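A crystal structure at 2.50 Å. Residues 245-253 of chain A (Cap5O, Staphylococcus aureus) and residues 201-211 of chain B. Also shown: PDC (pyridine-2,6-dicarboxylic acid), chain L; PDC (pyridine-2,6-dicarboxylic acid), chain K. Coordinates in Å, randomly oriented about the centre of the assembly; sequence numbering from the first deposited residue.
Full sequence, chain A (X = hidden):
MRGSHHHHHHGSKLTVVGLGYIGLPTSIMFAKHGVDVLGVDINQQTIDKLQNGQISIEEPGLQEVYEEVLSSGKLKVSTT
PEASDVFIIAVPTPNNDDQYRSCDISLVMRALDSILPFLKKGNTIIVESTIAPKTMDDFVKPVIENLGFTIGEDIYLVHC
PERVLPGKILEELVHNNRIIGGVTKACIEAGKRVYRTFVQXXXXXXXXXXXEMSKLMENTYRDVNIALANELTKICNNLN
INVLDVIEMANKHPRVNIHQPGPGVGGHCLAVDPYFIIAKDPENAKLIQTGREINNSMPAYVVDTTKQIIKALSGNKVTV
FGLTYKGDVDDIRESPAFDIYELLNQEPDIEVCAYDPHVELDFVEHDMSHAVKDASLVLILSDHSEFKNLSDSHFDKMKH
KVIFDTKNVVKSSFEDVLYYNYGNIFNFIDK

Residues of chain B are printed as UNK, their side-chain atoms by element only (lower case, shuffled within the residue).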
# COMPACT_ATOMS: atom_id res chain seq x y z
N ASP A 245 -7.11 -15.09 -5.30
CA ASP A 245 -7.27 -15.03 -6.76
C ASP A 245 -7.35 -13.59 -7.23
O ASP A 245 -6.78 -13.27 -8.27
CB ASP A 245 -8.53 -15.79 -7.19
CG ASP A 245 -8.38 -17.29 -7.09
OD1 ASP A 245 -7.22 -17.77 -7.18
OD2 ASP A 245 -9.41 -17.98 -6.98
N VAL A 246 -8.02 -12.73 -6.44
CA VAL A 246 -8.21 -11.32 -6.73
C VAL A 246 -6.93 -10.48 -6.56
O VAL A 246 -6.72 -9.54 -7.33
CB VAL A 246 -9.47 -10.76 -6.03
CG1 VAL A 246 -9.61 -9.27 -6.29
CG2 VAL A 246 -10.72 -11.47 -6.52
N ILE A 247 -6.07 -10.82 -5.56
CA ILE A 247 -4.79 -10.14 -5.32
C ILE A 247 -3.86 -10.45 -6.50
O ILE A 247 -3.27 -9.53 -7.06
CB ILE A 247 -4.19 -10.54 -3.94
CG1 ILE A 247 -5.04 -9.94 -2.77
CG2 ILE A 247 -2.69 -10.18 -3.83
CD1 ILE A 247 -4.93 -10.63 -1.36
N GLU A 248 -3.82 -11.74 -6.90
CA GLU A 248 -3.04 -12.25 -8.03
C GLU A 248 -3.50 -11.57 -9.34
O GLU A 248 -2.66 -11.15 -10.14
CB GLU A 248 -3.19 -13.79 -8.11
CG GLU A 248 -2.51 -14.46 -9.29
CD GLU A 248 -2.68 -15.96 -9.42
OE1 GLU A 248 -3.77 -16.48 -9.08
OE2 GLU A 248 -1.74 -16.61 -9.92
N MET A 249 -4.82 -11.42 -9.53
CA MET A 249 -5.44 -10.74 -10.66
C MET A 249 -5.00 -9.26 -10.68
O MET A 249 -4.32 -8.85 -11.63
CB MET A 249 -6.98 -10.87 -10.55
CG MET A 249 -7.75 -10.46 -11.79
SD MET A 249 -7.42 -11.40 -13.30
CE MET A 249 -7.95 -12.99 -12.81
N ALA A 250 -5.32 -8.50 -9.60
CA ALA A 250 -5.01 -7.07 -9.42
C ALA A 250 -3.52 -6.70 -9.52
O ALA A 250 -3.19 -5.65 -10.06
CB ALA A 250 -5.59 -6.57 -8.10
N ASN A 251 -2.62 -7.58 -9.02
CA ASN A 251 -1.18 -7.36 -9.03
C ASN A 251 -0.52 -7.47 -10.41
O ASN A 251 0.67 -7.13 -10.55
CB ASN A 251 -0.46 -8.22 -7.99
CG ASN A 251 -0.61 -7.75 -6.57
OD1 ASN A 251 -1.19 -6.69 -6.27
ND2 ASN A 251 -0.08 -8.54 -5.65
N LYS A 252 -1.30 -7.86 -11.44
CA LYS A 252 -0.83 -7.90 -12.83
C LYS A 252 -0.54 -6.46 -13.31
O LYS A 252 0.29 -6.26 -14.22
CB LYS A 252 -1.84 -8.61 -13.74
CG LYS A 252 -1.87 -10.14 -13.57
CD LYS A 252 -3.03 -10.76 -14.40
CE LYS A 252 -3.02 -12.27 -14.40
NZ LYS A 252 -2.25 -12.81 -15.56
N HIS A 253 -1.18 -5.45 -12.66
CA HIS A 253 -0.93 -4.05 -12.95
C HIS A 253 0.50 -3.72 -12.46
O HIS A 253 0.84 -4.05 -11.32
CB HIS A 253 -1.97 -3.14 -12.28
CG HIS A 253 -1.85 -1.70 -12.70
ND1 HIS A 253 -2.85 -1.07 -13.40
CD2 HIS A 253 -0.84 -0.82 -12.49
CE1 HIS A 253 -2.42 0.16 -13.63
NE2 HIS A 253 -1.21 0.35 -13.10
N UNK B 201 -4.18 -8.95 -27.64
CA UNK B 201 -3.71 -9.07 -26.27
C UNK B 201 -4.22 -10.35 -25.63
O UNK B 201 -5.07 -11.03 -26.20
N UNK B 202 -3.70 -10.69 -24.46
CA UNK B 202 -4.08 -11.90 -23.72
C UNK B 202 -5.48 -11.71 -23.15
O UNK B 202 -5.83 -10.62 -22.74
c UNK B 202 -3.04 -12.15 -22.61
c UNK B 202 -3.28 -13.36 -21.71
o UNK B 202 -1.42 -12.73 -20.34
o UNK B 202 -2.98 -14.00 -19.43
c UNK B 202 -2.50 -13.36 -20.40
N UNK B 203 -6.27 -12.78 -23.13
CA UNK B 203 -7.60 -12.74 -22.55
C UNK B 203 -7.61 -13.61 -21.31
O UNK B 203 -7.48 -14.83 -21.39
c UNK B 203 -8.78 -12.19 -24.71
c UNK B 203 -9.95 -12.22 -27.15
c UNK B 203 -8.68 -13.15 -23.55
s UNK B 203 -10.41 -12.29 -25.45
N UNK B 204 -7.67 -12.96 -20.15
CA UNK B 204 -7.66 -13.60 -18.84
C UNK B 204 -9.10 -14.03 -18.54
O UNK B 204 -10.02 -13.21 -18.58
c UNK B 204 -7.01 -12.69 -17.74
c UNK B 204 -7.12 -13.31 -16.37
c UNK B 204 -5.52 -12.41 -18.02
c UNK B 204 -5.23 -11.29 -18.93
N UNK B 205 -9.28 -15.33 -18.31
CA UNK B 205 -10.57 -15.93 -18.04
C UNK B 205 -10.78 -16.04 -16.55
O UNK B 205 -9.93 -16.58 -15.85
c UNK B 205 -10.57 -17.34 -20.18
c UNK B 205 -10.52 -18.73 -20.77
o UNK B 205 -9.88 -18.90 -21.84
c UNK B 205 -10.68 -17.33 -18.66
o UNK B 205 -11.10 -19.66 -20.16
N UNK B 206 -11.93 -15.56 -16.08
CA UNK B 206 -12.30 -15.59 -14.67
C UNK B 206 -13.80 -15.40 -14.53
O UNK B 206 -14.46 -15.22 -15.54
o UNK B 206 -11.87 -14.69 -12.49
c UNK B 206 -11.46 -14.58 -13.84
c UNK B 206 -11.58 -13.13 -14.31
N UNK B 207 -14.34 -15.44 -13.31
CA UNK B 207 -15.75 -15.18 -13.10
C UNK B 207 -15.98 -13.67 -12.86
O UNK B 207 -15.05 -12.93 -12.52
o UNK B 207 -14.85 -15.07 -10.44
c UNK B 207 -15.83 -15.84 -10.58
c UNK B 207 -16.36 -16.08 -11.99
o UNK B 207 -16.44 -16.37 -9.62
N UNK B 208 -17.22 -13.22 -13.10
CA UNK B 208 -17.64 -11.83 -13.00
C UNK B 208 -17.25 -11.15 -11.68
O UNK B 208 -16.69 -10.05 -11.73
c UNK B 208 -19.13 -11.71 -13.26
N UNK B 209 -17.47 -11.81 -10.53
CA UNK B 209 -17.12 -11.27 -9.21
C UNK B 209 -15.61 -11.00 -9.04
O UNK B 209 -15.25 -10.01 -8.41
c UNK B 209 -17.07 -13.53 -7.88
c UNK B 209 -20.13 -15.22 -6.59
n UNK B 209 -19.12 -14.81 -7.35
n UNK B 209 -20.00 -15.25 -5.27
c UNK B 209 -17.82 -14.35 -6.85
n UNK B 209 -21.27 -15.59 -7.13
c UNK B 209 -17.71 -12.13 -8.07
N UNK B 210 -14.74 -11.86 -9.61
CA UNK B 210 -13.29 -11.71 -9.56
C UNK B 210 -12.84 -10.54 -10.42
O UNK B 210 -11.96 -9.79 -9.99
c UNK B 210 -11.05 -12.94 -9.87
c UNK B 210 -12.59 -13.04 -9.89
o UNK B 210 -13.00 -14.02 -8.93
N UNK B 211 -13.46 -10.37 -11.60
CA UNK B 211 -13.19 -9.28 -12.52
C UNK B 211 -13.57 -7.92 -11.88
O UNK B 211 -12.84 -6.93 -12.05
c UNK B 211 -14.00 -9.48 -13.82
N1 PDC L . -4.09 2.85 -12.24
C2 PDC L . -3.04 2.81 -11.42
C3 PDC L . -3.17 2.06 -10.25
C4 PDC L . -4.44 1.45 -10.02
C5 PDC L . -5.48 1.55 -10.95
C6 PDC L . -5.25 2.27 -12.09
C7 PDC L . -1.82 3.56 -11.86
O1 PDC L . -0.81 3.55 -11.20
O2 PDC L . -1.89 4.23 -13.06
C8 PDC L . -6.19 2.47 -13.21
O3 PDC L . -7.31 1.96 -13.23
O4 PDC L . -5.76 3.24 -14.24
N1 PDC K . -4.53 4.44 -16.65
C2 PDC K . -4.13 3.20 -16.97
C3 PDC K . -4.49 2.57 -18.19
C4 PDC K . -5.23 3.31 -19.09
C5 PDC K . -5.65 4.60 -18.73
C6 PDC K . -5.28 5.14 -17.49
C7 PDC K . -3.33 2.46 -16.03
O1 PDC K . -3.05 3.06 -14.97
O2 PDC K . -2.95 1.19 -16.41
C8 PDC K . -5.72 6.49 -17.12
O3 PDC K . -6.40 7.17 -17.84
O4 PDC K . -5.37 6.98 -15.95

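Position 201 carries no side-chain atom, and nothing of chain A lies near it; a residue without even a CB is glycine, G201(B). Position 202 has three carbons in a row, the third holding two oxygens. That is a carboxylate on a two-carbon arm, E202(B). Its CB points toward chain A, and its OE1 lies 4.1 Å from NZ of K252(A), opposite charges near each other but beyond salt-bridge range.

Position 203 opens the strand with two carbons, a sulfur and a last carbon, unbranched: M203(B). It stays out of reach of the helix on chain A. Position 204 has four carbons, forked at the first, with one arm two carbons long. A beta-branched, purely carbon side chain of this shape is isoleucine, I204(B). It points toward chain A, where its CG2 packs 3.6 Å from SD of M249(A) and its CG1 lies 4.1 Å from NZ of K252(A).

Position 205 again shows three carbons ending in two oxygens, so it is E205(B). Its CB points away from chain A, as strand alternation would suggest, and its OE2 is hydrogen-bonded elsewhere in the structure. At position 206 the first carbon carries one oxygen and one carbon, the signature of threonine, T206(B). The side chain returns toward chain A, with CG2 3.9 Å from CE of M249(A).

Position 207 has two carbons, the second with two oxygens, and touches nothing on chain A, its side chain coming no nearer than 6.7 Å: the short carboxylate of D207(B), the last residue before the helix. Position 208 has a single carbon and touches nothing on chain A; it is A208(B). Position 209 has three carbons, a nitrogen, then a carbon carrying two more nitrogens, a guanidinium, hence R209(B). Rather than contacting chain A, it turns NE to within 3.8 Å of OD2 of D207(B), a long salt bridge.

Position 210 repeats the pattern of one carbon bearing an oxygen and a carbon, and its methyl meets V246(A). This is T210(B). OG1 donates to OD1 of D207(B) at 2.6 Å, and the same OD1 accepts a weak capping bond from N of T210(B) at 3.3 Å. The methyl CG2 makes the closest approach to chain A, 3.7 Å from CG2 of V246(A), and lies 4.3 Å from CE of M249(A). Position 211 has one carbon, directed away from chain A: A211(B).

The contact is small, burying 311 Å² over both sides, and no hydrogen bond crosses it. Its centre is M249(A), whose bent side chain, t at chi1 and p at chi2 and chi3, places SD and CE against I204(B), with CE also near the methyls of T206(B) and T210(B). One flexible thioether thus bridges a strand and the start of a helix. The rule to read here is that polar groups can be settled within their own chain: OD1 of D207(B) accepts from both OG1 and N of T210(B), while CG2 of T210(B) packs against V246(A), and the K252(A) and E202(B) charges meet only loosely at the exposed margin.

Chain B 201-211: GEMIETDARTA
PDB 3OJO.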